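Local coordinates for HMG box-containing protein 1 (Homo sapiens, PDB 3QVE) that represses transcription by binding the promoters of target genes, takes part in regulating the cell cycle and the Wnt pathway, and is represented here by its AXH domain, at residues Lys94-Pro98 with Leu113-His118; Lys104-Phe109 with Ile120-His126; Trp4-His10 with Cys131-Gly135; Phe99-Asn103 with Gly135-Ala139. The contacts are given in a common frame with arbitrary orientation. Where two conformers were deposited one is given. Numbering follows the deposited sequence.

Contact 1. Residues Lys94-Pro98 with Leu113-His118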
loop_
_atom_site.group_PDB
_atom_site.type_symbol
_atom_site.label_atom_id
_atom_site.label_comp_id
_atom_site.label_asym_id
_atom_site.label_seq_id
_atom_site.Cartn_x
_atom_site.Cartn_y
_atom_site.Cartn_z
ATOM N N LYS A 94 -5.009 6.622 3.129
ATOM C CA LYS A 94 -4.957 7.798 3.993
ATOM C C LYS A 94 -3.547 8.416 4.004
ATOM O O LYS A 94 -2.569 7.723 3.754
ATOM C CB LYS A 94 -5.395 7.441 5.414
ATOM C CG LYS A 94 -6.755 6.791 5.533
ATOM C CD LYS A 94 -7.866 7.618 4.886
ATOM C CE LYS A 94 -9.242 6.919 4.939
ATOM N NZ LYS A 94 -9.755 6.625 3.599
ATOM N N LEU A 95 -3.461 9.711 4.301
ATOM C CA LEU A 95 -2.181 10.436 4.281
ATOM C C LEU A 95 -1.189 9.873 5.271
ATOM O O LEU A 95 -0.001 9.965 5.042
ATOM C CB LEU A 95 -2.381 11.913 4.592
ATOM C CG LEU A 95 -3.289 12.802 3.755
ATOM C CD1 LEU A 95 -3.123 14.332 4.104
ATOM C CD2 LEU A 95 -3.048 12.591 2.296
ATOM N N ASP A 96 -1.691 9.269 6.348
ATOM C CA ASP A 96 -0.860 8.728 7.410
ATOM C C ASP A 96 -0.497 7.232 7.213
ATOM O O ASP A 96 0.094 6.626 8.110
ATOM C CB ASP A 96 -1.612 8.868 8.747
ATOM C CG ASP A 96 -2.951 8.198 8.702
ATOM O OD1 ASP A 96 -3.017 7.039 8.255
ATOM O OD2 ASP A 96 -3.935 8.844 9.074
ATOM N N HIS A 97 -0.817 6.655 6.059
ATOM C CA HIS A 97 -0.503 5.237 5.773
ATOM C C HIS A 97 1.029 5.021 5.837
ATOM O O HIS A 97 1.786 5.690 5.143
ATOM C CB HIS A 97 -1.036 4.812 4.390
ATOM C CG HIS A 97 -1.230 3.343 4.237
ATOM N ND1 HIS A 97 -0.183 2.450 4.251
ATOM C CD2 HIS A 97 -2.359 2.602 4.110
ATOM C CE1 HIS A 97 -0.655 1.216 4.132
ATOM N NE2 HIS A 97 -1.971 1.282 4.032
ATOM N N PRO A 98 1.486 4.097 6.697
ATOM C CA PRO A 98 2.914 3.757 6.779
ATOM C C PRO A 98 3.315 2.661 5.797
ATOM O O PRO A 98 2.470 1.850 5.393
ATOM C CB PRO A 98 3.048 3.237 8.194
ATOM C CG PRO A 98 1.737 2.545 8.452
ATOM C CD PRO A 98 0.698 3.353 7.682
ATOM N N LEU A 113 1.882 12.765 10.782
ATOM C CA LEU A 113 0.529 12.208 10.857
ATOM C C LEU A 113 0.578 10.732 11.169
ATOM O O LEU A 113 -0.242 10.226 11.917
ATOM C CB LEU A 113 -0.220 12.446 9.557
ATOM C CG LEU A 113 -0.524 13.902 9.185
ATOM C CD1 LEU A 113 -1.352 13.923 7.872
ATOM C CD2 LEU A 113 -1.261 14.650 10.342
ATOM N N THR A 114 1.568 10.028 10.641
ATOM C CA THR A 114 1.757 8.589 11.000
ATOM C C THR A 114 2.107 8.352 12.467
ATOM O O THR A 114 1.630 7.354 13.099
ATOM C CB THR A 114 2.811 7.897 10.068
ATOM O OG1 THR A 114 2.378 8.040 8.715
ATOM C CG2 THR A 114 2.979 6.420 10.387
ATOM N N VAL A 115 2.926 9.238 13.028
ATOM C CA VAL A 115 3.219 9.185 14.486
ATOM C C VAL A 115 1.949 9.272 15.303
ATOM O O VAL A 115 1.716 8.466 16.192
ATOM C CB VAL A 115 4.186 10.298 14.923
ATOM C CG1 VAL A 115 4.227 10.437 16.450
ATOM C CG2 VAL A 115 5.620 10.044 14.315
ATOM N N VAL A 116 1.100 10.229 14.984
ATOM C CA VAL A 116 -0.124 10.399 15.750
ATOM C C VAL A 116 -1.055 9.212 15.615
ATOM O O VAL A 116 -1.618 8.780 16.606
ATOM C CB VAL A 116 -0.893 11.696 15.365
ATOM C CG1 VAL A 116 -2.364 11.708 15.937
ATOM C CG2 VAL A 116 -0.137 12.854 15.903
ATOM N N GLN A 117 -1.248 8.724 14.394
ATOM C CA GLN A 117 -2.215 7.673 14.156
ATOM C C GLN A 117 -1.713 6.283 14.528
ATOM O O GLN A 117 -2.508 5.499 14.989
ATOM C CB GLN A 117 -2.654 7.638 12.687
ATOM C CG GLN A 117 -3.490 8.836 12.259
ATOM C CD GLN A 117 -4.789 8.920 13.055
ATOM O OE1 GLN A 117 -5.532 7.932 13.161
ATOM N NE2 GLN A 117 -5.046 10.088 13.644
ATOM N N HIS A 118 -0.430 5.990 14.305
ATOM C CA HIS A 118 0.123 4.647 14.509
ATOM C C HIS A 118 1.250 4.582 15.516
ATOM O O HIS A 118 1.678 3.510 15.826
ATOM C CB HIS A 118 0.634 4.113 13.172
ATOM C CG HIS A 118 -0.458 4.013 12.154
ATOM N ND1 HIS A 118 -1.486 3.092 12.265
ATOM C CD2 HIS A 118 -0.744 4.777 11.075
ATOM C CE1 HIS A 118 -2.347 3.300 11.280
ATOM N NE2 HIS A 118 -1.913 4.302 10.540
#
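The side chain of D96 lies against L113 and Q117 on one side of helix 111-118, its CB 3.9 Å from CB of L113 and its OD2 3.2 Å from CG of Q117. D96 is the third residue of a type I beta turn running from K94 to H97, closed by H97 N to K94 O at 3.1 Å, and the turn presents its carbonyl to the helix. There T114 OG1 donates a hydrogen bond of 2.8 Å to D96 O; the small hydroxyl, also bonded to S108, suits this buried spot, while its methyl CG2 packs on P98 CB at 3.9 Å. H118 brings its ring edge to the same carbonyl, CD2 to D96 O being 3.6 Å, and P98 CG sits over one face of that ring. L95 CB meets L113 CD1 at 4.0 Å, a small apolar contact; L95 also packs on L75 of strand 72-80. The arrangement is that of a helix packed on a connecting turn, here between strands 89-94 and 98-101 of the AXH fold.

Contact 2. Residues Lys104-Phe109 with Ile120-His126. With SO4 (sulfate ion), chain D.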
loop_
_atom_site.group_PDB
_atom_site.type_symbol
_atom_site.label_atom_id
_atom_site.label_comp_id
_atom_site.label_asym_id
_atom_site.label_seq_id
_atom_site.Cartn_x
_atom_site.Cartn_y
_atom_site.Cartn_z
ATOM N N LYS A 104 15.337 0.504 4.099
ATOM C CA LYS A 104 15.111 1.826 4.690
ATOM C C LYS A 104 14.222 1.769 5.946
ATOM O O LYS A 104 14.474 2.450 6.889
ATOM C CB LYS A 104 14.534 2.765 3.639
ATOM C CG LYS A 104 14.128 4.124 4.211
ATOM C CD LYS A 104 14.119 5.243 3.153
ATOM C CE LYS A 104 12.791 5.377 2.432
ATOM N NZ LYS A 104 12.653 6.656 1.606
ATOM N N GLY A 105 13.198 0.930 5.987
ATOM C CA GLY A 105 12.378 0.828 7.185
ATOM C C GLY A 105 11.122 1.669 7.059
ATOM O O GLY A 105 10.687 2.009 5.951
ATOM N N TRP A 106 10.540 1.999 8.202
ATOM C CA TRP A 106 9.220 2.608 8.216
ATOM C C TRP A 106 9.278 3.996 7.553
ATOM O O TRP A 106 10.123 4.829 7.876
ATOM C CB TRP A 106 8.671 2.688 9.639
ATOM C CG TRP A 106 8.173 1.395 10.165
ATOM C CD1 TRP A 106 8.701 0.688 11.192
ATOM C CD2 TRP A 106 7.070 0.633 9.675
ATOM N NE1 TRP A 106 7.989 -0.453 11.398
ATOM C CE2 TRP A 106 6.975 -0.519 10.485
ATOM C CE3 TRP A 106 6.139 0.817 8.632
ATOM C CZ2 TRP A 106 5.992 -1.494 10.298
ATOM C CZ3 TRP A 106 5.142 -0.126 8.462
ATOM C CH2 TRP A 106 5.097 -1.294 9.280
ATOM N N SER A 107 8.336 4.237 6.653
ATOM C CA SER A 107 8.304 5.455 5.863
ATOM C C SER A 107 6.851 5.892 5.643
ATOM O O SER A 107 5.936 5.085 5.728
ATOM C CB SER A 107 8.987 5.204 4.493
ATOM O OG SER A 107 10.251 4.547 4.655
ATOM N N SER A 108 6.645 7.167 5.319
ATOM C CA SER A 108 5.312 7.720 5.169
ATOM C C SER A 108 5.425 8.946 4.301
ATOM O O SER A 108 6.479 9.547 4.189
ATOM C CB SER A 108 4.800 8.119 6.565
ATOM O OG SER A 108 3.668 8.954 6.529
ATOM N N PHE A 109 4.335 9.327 3.670
ATOM C CA PHE A 109 4.293 10.626 2.981
ATOM C C PHE A 109 4.129 11.737 3.996
ATOM O O PHE A 109 4.458 12.893 3.679
ATOM C CB PHE A 109 3.126 10.652 1.954
ATOM C CG PHE A 109 3.372 9.784 0.759
ATOM C CD1 PHE A 109 4.049 10.287 -0.330
ATOM C CD2 PHE A 109 3.025 8.434 0.762
ATOM C CE1 PHE A 109 4.329 9.460 -1.422
ATOM C CE2 PHE A 109 3.304 7.619 -0.325
ATOM C CZ PHE A 109 3.965 8.154 -1.408
ATOM N N ILE A 120 4.364 5.275 14.986
ATOM C CA ILE A 120 5.551 4.773 14.323
ATOM C C ILE A 120 6.343 5.966 13.764
ATOM O O ILE A 120 5.814 6.714 12.933
ATOM C CB ILE A 120 5.174 3.854 13.110
ATOM C CG1 ILE A 120 4.390 2.620 13.582
ATOM C CG2 ILE A 120 6.422 3.458 12.330
ATOM C CD1 ILE A 120 3.773 1.821 12.445
ATOM N N PRO A 121 7.611 6.100 14.157
ATOM C CA PRO A 121 8.472 7.128 13.562
ATOM C C PRO A 121 8.911 6.764 12.128
ATOM O O PRO A 121 9.293 5.625 11.882
ATOM C CB PRO A 121 9.677 7.109 14.470
ATOM C CG PRO A 121 9.757 5.683 14.992
ATOM C CD PRO A 121 8.361 5.174 15.035
ATOM N N CYS A 122 8.871 7.710 11.204
ATOM C CA CYS A 122 9.031 7.382 9.795
ATOM C C CYS A 122 9.932 8.326 9.077
ATOM O O CYS A 122 9.889 9.510 9.344
ATOM C CB CYS A 122 7.667 7.508 9.078
ATOM S SG CYS A 122 6.474 6.249 9.523
ATOM N N CYS A 123 10.715 7.788 8.152
ATOM C CA CYS A 123 11.357 8.547 7.098
ATOM C C CYS A 123 10.312 8.932 6.055
ATOM O O CYS A 123 9.175 8.435 6.047
ATOM C CB CYS A 123 12.389 7.683 6.373
ATOM S SG CYS A 123 13.714 6.948 7.349
ATOM N N GLU A 124 10.701 9.761 5.130
ATOM C CA GLU A 124 9.850 10.133 4.027
ATOM C C GLU A 124 9.914 9.089 2.918
ATOM O O GLU A 124 10.996 8.640 2.547
ATOM C CB GLU A 124 10.318 11.478 3.471
ATOM C CG GLU A 124 9.475 12.653 3.920
ATOM C CD GLU A 124 9.989 13.989 3.376
ATOM O OE1 GLU A 124 9.959 14.971 4.149
ATOM O OE2 GLU A 124 10.404 14.056 2.190
ATOM N N VAL A 125 8.765 8.728 2.374
ATOM C CA VAL A 125 8.662 7.808 1.239
ATOM C C VAL A 125 9.064 8.539 -0.020
ATOM O O VAL A 125 8.746 9.720 -0.166
ATOM C CB VAL A 125 7.209 7.313 1.010
ATOM C CG1 VAL A 125 7.103 6.459 -0.281
ATOM C CG2 VAL A 125 6.690 6.518 2.207
ATOM N N HIS A 126 9.747 7.860 -0.937
ATOM C CA HIS A 126 9.990 8.426 -2.295
ATOM C C HIS A 126 9.753 7.401 -3.391
ATOM O O HIS A 126 9.886 6.178 -3.163
ATOM C CB HIS A 126 11.444 8.881 -2.462
ATOM C CG HIS A 126 11.839 9.953 -1.501
ATOM N ND1 HIS A 126 11.396 11.254 -1.612
ATOM C CD2 HIS A 126 12.573 9.895 -0.366
ATOM C CE1 HIS A 126 11.869 11.961 -0.600
ATOM N NE2 HIS A 126 12.590 11.162 0.166
HETATM S S SO4 D . 9.686 11.790 -4.880
HETATM O O1 SO4 D . 8.744 12.633 -5.582
HETATM O O2 SO4 D . 10.751 11.278 -5.714
HETATM O O3 SO4 D . 10.148 12.389 -3.639
HETATM O O4 SO4 D . 8.948 10.630 -4.465
#
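A beta-alpha-beta unit, made of strand 105-108, helix 111-118 and strand 123-124, pairs S107 and S108 in parallel with C123 and E124, while the segments as wholes run 87° apart. W106 O accepts from C123 N at 3.0 Å, S108 N donates to C123 O at 2.9 Å, and S108 O accepts from V125 N at 3.0 Å, so C123 is bonded through both its N and O, to the residues before and after S107. CA-H...O contacts reinforce the pairing, the shortest from S107 CA to C123 O at 3.1 Å. Small S107 suits the crowded strand: its CB is 3.5 Å from V125 CG2, and its OG bonds G105 O within the segment. The three-stranded mixed sheet of this AXH domain has 123-124 at one edge, and a classic beta bulge at K104 and G105, both opposite V101, precedes the corner at W106. G105 suits the bulge because at its phi of 98° and psi of -159° a CB would be jammed against the carbonyl of K104. At the two ends, large apolar groups pack: I120 CG2 lies over the W106 five-membered ring, 3.8 Å from its centroid, and V125 CB sits 4.1 Å from the F109 ring centroid. The long side chain of K104 reaches E124 O, with NZ at 2.8 Å, and also forms a salt bridge with D129. H126 ND1 donates to sulfate O3 at 2.6 Å.

Contact 3. Residues Trp4-His10 with Cys131-Gly135; sequences WPSTVWH and CLPPG. With EDO (1,2-ethanediol), chain P.
P134, H10 and W4 carry most of this contact, in which two irregular segments meet through rings, with no hydrogen bond between them. The segment 131-135 is extended, P133 (phi/psi -78/156°) and P134 (-59/145°) both near polyproline values, before G135 turns at phi 75°, an angle easy for glycine. The chain 4-10 arches past it, closest at H10 and P133, whose CA atoms are 5.0 Å apart. W4 (chi1 -82°, chi2 89°) lays its six-membered ring against P134, with CD 4.0 Å from the centroid and 18° off the normal, while its CH2 edge reaches L132 O at 3.3 Å. H10 takes phi 55° and psi -136°; its t rotamer (chi1 -163°, chi2 -79°) sets the ring under P133 CB, 3.6 Å from the centroid and 7° off the normal, and H10 O is 3.3 Å from P134 CD. Such CH-pi stacking is characteristic of proline against aromatic rings: the rigid proline rings point C-H groups (P134 CD, P133 CB) at the aromatic faces. W4 N donates to O1 of an ethanediol at 3.1 Å. The contact joins the chain leading to strand 17-20 with the tail leaving strand 130-131, W4 touching Y100 of strand 98-101 and V8 resting on helix 31-37.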
loop_
_atom_site.group_PDB
_atom_site.type_symbol
_atom_site.label_atom_id
_atom_site.label_comp_id
_atom_site.label_asym_id
_atom_site.label_seq_id
_atom_site.Cartn_x
_atom_site.Cartn_y
_atom_site.Cartn_z
ATOM N N TRP A 4 4.305 -4.293 13.152
ATOM C CA TRP A 4 3.245 -4.044 12.157
ATOM C C TRP A 4 1.884 -3.600 12.719
ATOM O O TRP A 4 1.339 -4.199 13.641
ATOM C CB TRP A 4 3.024 -5.265 11.245
ATOM C CG TRP A 4 4.010 -5.342 10.140
ATOM C CD1 TRP A 4 5.231 -5.963 10.158
ATOM C CD2 TRP A 4 3.879 -4.752 8.851
ATOM N NE1 TRP A 4 5.856 -5.801 8.948
ATOM C CE2 TRP A 4 5.051 -5.065 8.126
ATOM C CE3 TRP A 4 2.885 -3.990 8.236
ATOM C CZ2 TRP A 4 5.252 -4.652 6.822
ATOM C CZ3 TRP A 4 3.083 -3.584 6.948
ATOM C CH2 TRP A 4 4.261 -3.930 6.244
ATOM N N PRO A 5 1.343 -2.527 12.158
ATOM C CA PRO A 5 -0.066 -2.286 12.336
ATOM C C PRO A 5 -0.893 -3.409 11.705
ATOM O O PRO A 5 -0.360 -4.227 10.946
ATOM C CB PRO A 5 -0.330 -1.015 11.531
ATOM C CG PRO A 5 0.913 -0.721 10.755
ATOM C CD PRO A 5 1.983 -1.641 11.161
ATOM N N SER A 6 -2.193 -3.410 12.007
ATOM C CA SER A 6 -3.107 -4.412 11.481
ATOM C C SER A 6 -3.413 -4.122 10.014
ATOM O O SER A 6 -4.024 -3.123 9.669
ATOM C CB SER A 6 -4.392 -4.443 12.299
ATOM O OG SER A 6 -5.208 -5.518 11.891
ATOM N N THR A 7 -2.976 -5.013 9.152
ATOM C CA THR A 7 -3.154 -4.872 7.723
ATOM C C THR A 7 -4.331 -5.707 7.267
ATOM O O THR A 7 -4.643 -6.722 7.880
ATOM C CB THR A 7 -1.899 -5.325 6.998
ATOM O OG1 THR A 7 -1.535 -6.622 7.476
ATOM C CG2 THR A 7 -0.748 -4.346 7.266
ATOM N N VAL A 8 -4.987 -5.283 6.196
ATOM C CA VAL A 8 -6.110 -6.040 5.648
ATOM C C VAL A 8 -5.648 -6.985 4.541
ATOM O O VAL A 8 -6.032 -8.133 4.505
ATOM C CB VAL A 8 -7.190 -5.082 5.096
ATOM C CG1 VAL A 8 -8.364 -5.907 4.443
ATOM C CG2 VAL A 8 -7.726 -4.245 6.230
ATOM N N TRP A 9 -4.832 -6.485 3.629
ATOM C CA TRP A 9 -4.320 -7.266 2.500
ATOM C C TRP A 9 -2.976 -6.656 2.095
ATOM O O TRP A 9 -2.873 -5.427 1.968
ATOM C CB TRP A 9 -5.284 -7.232 1.291
ATOM C CG TRP A 9 -4.660 -7.880 0.140
ATOM C CD1 TRP A 9 -4.534 -9.250 -0.062
ATOM C CD2 TRP A 9 -3.987 -7.250 -0.963
ATOM N NE1 TRP A 9 -3.845 -9.479 -1.211
ATOM C CE2 TRP A 9 -3.474 -8.287 -1.776
ATOM C CE3 TRP A 9 -3.782 -5.928 -1.346
ATOM C CZ2 TRP A 9 -2.802 -8.039 -2.956
ATOM C CZ3 TRP A 9 -3.085 -5.674 -2.535
ATOM C CH2 TRP A 9 -2.607 -6.724 -3.316
ATOM N N HIS A 10 -1.960 -7.498 1.924
ATOM C CA HIS A 10 -0.593 -7.046 1.648
ATOM C C HIS A 10 -0.211 -6.073 2.772
ATOM O O HIS A 10 -0.536 -6.345 3.921
ATOM C CB HIS A 10 -0.498 -6.416 0.264
ATOM C CG HIS A 10 0.891 -6.280 -0.276
ATOM N ND1 HIS A 10 1.767 -5.271 0.104
ATOM C CD2 HIS A 10 1.543 -7.012 -1.213
ATOM C CE1 HIS A 10 2.887 -5.400 -0.576
ATOM N NE2 HIS A 10 2.774 -6.441 -1.384
ATOM N N CYS A 131 7.965 -1.240 -1.235
ATOM C CA CYS A 131 7.135 -1.362 -0.059
ATOM C C CYS A 131 6.821 -2.859 0.168
ATOM O O CYS A 131 6.193 -3.518 -0.672
ATOM C CB CYS A 131 5.880 -0.537 -0.266
ATOM S SG CYS A 131 6.272 1.216 -0.448
ATOM N N LEU A 132 7.221 -3.378 1.329
ATOM C CA LEU A 132 7.150 -4.799 1.602
ATOM C C LEU A 132 5.862 -5.155 2.341
ATOM O O LEU A 132 5.368 -4.364 3.128
ATOM C CB LEU A 132 8.345 -5.239 2.449
ATOM C CG LEU A 132 9.738 -5.015 1.888
ATOM C CD1 LEU A 132 10.816 -5.531 2.914
ATOM C CD2 LEU A 132 9.870 -5.702 0.519
ATOM N N PRO A 133 5.313 -6.346 2.054
ATOM C CA PRO A 133 4.221 -6.898 2.807
ATOM C C PRO A 133 4.677 -7.511 4.123
ATOM O O PRO A 133 5.812 -7.910 4.226
ATOM C CB PRO A 133 3.706 -7.996 1.885
ATOM C CG PRO A 133 4.888 -8.493 1.164
ATOM C CD PRO A 133 5.744 -7.254 0.964
ATOM N N PRO A 134 3.788 -7.615 5.113
ATOM C CA PRO A 134 4.151 -8.258 6.368
ATOM C C PRO A 134 4.596 -9.688 6.106
ATOM O O PRO A 134 4.099 -10.312 5.178
ATOM C CB PRO A 134 2.853 -8.233 7.189
ATOM C CG PRO A 134 1.768 -7.707 6.304
ATOM C CD PRO A 134 2.422 -7.063 5.123
ATOM N N GLY A 135 5.571 -10.178 6.869
ATOM C CA GLY A 135 6.101 -11.539 6.625
ATOM C C GLY A 135 7.018 -11.711 5.401
ATOM O O GLY A 135 7.363 -12.832 5.030
HETATM C C1 EDO P . 7.099 -7.488 13.418
HETATM O O1 EDO P . 5.746 -7.020 13.469
HETATM C C2 EDO P . 8.015 -6.465 14.088
HETATM O O2 EDO P . 9.345 -6.976 14.152
#

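Contact 4. Residues Phe99-Asn103 with Gly135-Ala139. With EDO (1,2-ethanediol), chain O.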
loop_
_atom_site.group_PDB
_atom_site.type_symbol
_atom_site.label_atom_id
_atom_site.label_comp_id
_atom_site.label_asym_id
_atom_site.label_seq_id
_atom_site.Cartn_x
_atom_site.Cartn_y
_atom_site.Cartn_z
ATOM N N PHE A 99 4.572 2.678 5.370
ATOM C CA PHE A 99 5.086 1.677 4.440
ATOM C C PHE A 99 6.417 1.216 4.991
ATOM O O PHE A 99 7.173 2.038 5.505
ATOM C CB PHE A 99 5.266 2.262 3.052
ATOM C CG PHE A 99 3.989 2.693 2.433
ATOM C CD1 PHE A 99 3.138 1.751 1.843
ATOM C CD2 PHE A 99 3.567 4.019 2.553
ATOM C CE1 PHE A 99 1.937 2.127 1.283
ATOM C CE2 PHE A 99 2.372 4.394 2.019
ATOM C CZ PHE A 99 1.544 3.441 1.375
ATOM N N TYR A 100 6.681 -0.077 4.884
ATOM C CA TYR A 100 7.926 -0.637 5.349
ATOM C C TYR A 100 8.785 -0.833 4.126
ATOM O O TYR A 100 8.535 -1.746 3.335
ATOM C CB TYR A 100 7.725 -1.913 6.159
ATOM C CG TYR A 100 9.014 -2.257 6.914
ATOM C CD1 TYR A 100 9.298 -1.704 8.158
ATOM C CD2 TYR A 100 9.970 -3.071 6.332
ATOM C CE1 TYR A 100 10.520 -1.989 8.838
ATOM C CE2 TYR A 100 11.167 -3.364 6.982
ATOM C CZ TYR A 100 11.436 -2.826 8.226
ATOM O OH TYR A 100 12.616 -3.151 8.834
ATOM N N VAL A 101 9.766 0.055 3.952
ATOM C CA VAL A 101 10.525 0.135 2.718
ATOM C C VAL A 101 11.777 -0.704 2.837
ATOM O O VAL A 101 12.503 -0.561 3.802
ATOM C CB VAL A 101 10.858 1.576 2.377
ATOM C CG1 VAL A 101 11.760 1.636 1.147
ATOM C CG2 VAL A 101 9.525 2.357 2.197
ATOM N N LYS A 102 11.999 -1.582 1.861
ATOM C CA LYS A 102 13.202 -2.426 1.797
ATOM C C LYS A 102 14.457 -1.569 1.865
ATOM O O LYS A 102 14.561 -0.583 1.151
ATOM C CB LYS A 102 13.219 -3.224 0.499
ATOM C CG LYS A 102 14.119 -4.452 0.477
ATOM C CD LYS A 102 14.056 -5.123 -0.889
ATOM C CE LYS A 102 14.491 -6.585 -0.823
ATOM N NZ LYS A 102 15.829 -6.728 -0.207
ATOM N N ASN A 103 15.402 -1.955 2.732
ATOM C CA ASN A 103 16.663 -1.200 2.956
ATOM C C ASN A 103 16.500 0.196 3.543
ATOM O O ASN A 103 17.427 0.983 3.510
ATOM C CB ASN A 103 17.540 -1.125 1.688
ATOM C CG ASN A 103 17.724 -2.471 1.057
ATOM O OD1 ASN A 103 17.610 -2.608 -0.159
ATOM N ND2 ASN A 103 17.949 -3.493 1.882
ATOM N N GLY A 135 5.571 -10.178 6.869
ATOM C CA GLY A 135 6.101 -11.539 6.625
ATOM C C GLY A 135 7.018 -11.711 5.401
ATOM O O GLY A 135 7.363 -12.832 5.030
ATOM N N HIS A 136 7.389 -10.618 4.735
ATOM C CA HIS A 136 8.423 -10.692 3.730
ATOM C C HIS A 136 9.727 -10.977 4.514
ATOM O O HIS A 136 9.910 -10.464 5.604
ATOM C CB HIS A 136 8.542 -9.362 3.004
ATOM C CG HIS A 136 9.488 -9.378 1.860
ATOM N ND1 HIS A 136 10.842 -9.150 2.005
ATOM C CD2 HIS A 136 9.281 -9.601 0.541
ATOM C CE1 HIS A 136 11.426 -9.261 0.823
ATOM N NE2 HIS A 136 10.498 -9.501 -0.088
ATOM N N PRO A 137 10.660 -11.736 3.952
ATOM C CA PRO A 137 11.883 -11.982 4.745
ATOM C C PRO A 137 12.664 -10.724 5.175
ATOM O O PRO A 137 13.328 -10.751 6.183
ATOM C CB PRO A 137 12.752 -12.840 3.815
ATOM C CG PRO A 137 11.903 -13.257 2.689
ATOM C CD PRO A 137 10.680 -12.395 2.639
ATOM N N ASP A 138 12.540 -9.608 4.457
ATOM C CA ASP A 138 13.270 -8.411 4.800
ATOM C C ASP A 138 12.409 -7.410 5.542
ATOM O O ASP A 138 12.800 -6.226 5.626
ATOM C CB ASP A 138 13.798 -7.770 3.514
ATOM C CG ASP A 138 14.674 -8.726 2.713
ATOM O OD1 ASP A 138 15.512 -9.352 3.344
ATOM O OD2 ASP A 138 14.540 -8.840 1.485
ATOM N N ALA A 139 11.239 -7.845 6.029
ATOM C CA ALA A 139 10.281 -6.940 6.711
ATOM C C ALA A 139 10.123 -7.282 8.188
ATOM O O ALA A 139 10.818 -8.196 8.651
ATOM C CB ALA A 139 8.908 -6.981 6.040
ATOM O OXT ALA A 139 9.292 -6.671 8.907
HETATM C C1 EDO O . 14.434 -3.517 5.820
HETATM O O1 EDO O . 14.895 -4.080 4.580
HETATM C C2 EDO O . 15.563 -3.182 6.785
HETATM O O2 EDO O . 15.627 -1.767 6.966
HETATM O O HOH W 1 13.994 -5.660 8.185
#
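Y100, in strand 98-101, and K102 reach to the last residues of the chain, each with a t rotamer at chi1. In Y100 (chi1 -166°, chi2 86°) the ring extends beneath the C-terminus: CD2 is 4.1 Å from A139 CB, OXT of A139 lies over one face, and D138 O approaches the edge at 3.6 Å from CE2. The hydroxyl OH is 2.9 Å from a water that donates to D138 O, also at 2.9 Å. K102 is nearly fully stretched, t at chi1 to chi3, and bends only at chi4 (-54°), which brings NZ to OD2 of D138 in a 3.0 Å salt bridge; D138 meets it in the m rotamer. H136, with chi1 -174°, folds its ring back so that ND1 accepts from D138 N at 3.0 Å. The same residue heads a type I turn to A139, closed by A139 N to H136 O at 3.0 Å, with P137, at phi -58°, well fitted to its second position. N103 N donates to O1 of an ethanediol at 2.9 Å. This surface contact lays the C-terminal turn beside 98-101, one of the two edge strands of the three-stranded sheet, where Y100 also pairs with L132 and packs edge-to-face with W106.

Contacts 1 and 2 share one beta-alpha-beta unit: their centres are 10 Å apart, and T114 OG1 of contact 1 probably bonds S108 OG of contact 2 at 2.7 Å. Contacts 2 and 4, about 12 Å apart, are joined across the small sheet by a probable hydrogen bond from S107 N to F99 O at 2.7 Å. Contacts 3 and 4 lie closest, 9 Å between centres; they share G135, and L132 N lies 2.9 Å from Y100 O. Aromatic packing ties contact 3 to contact 2, where W4 CE3 comes within 3.6 Å of W106 CH2. Contacts 1 and 4, whose centres are 18 Å apart, merely adjoin in sequence at P98 and F99.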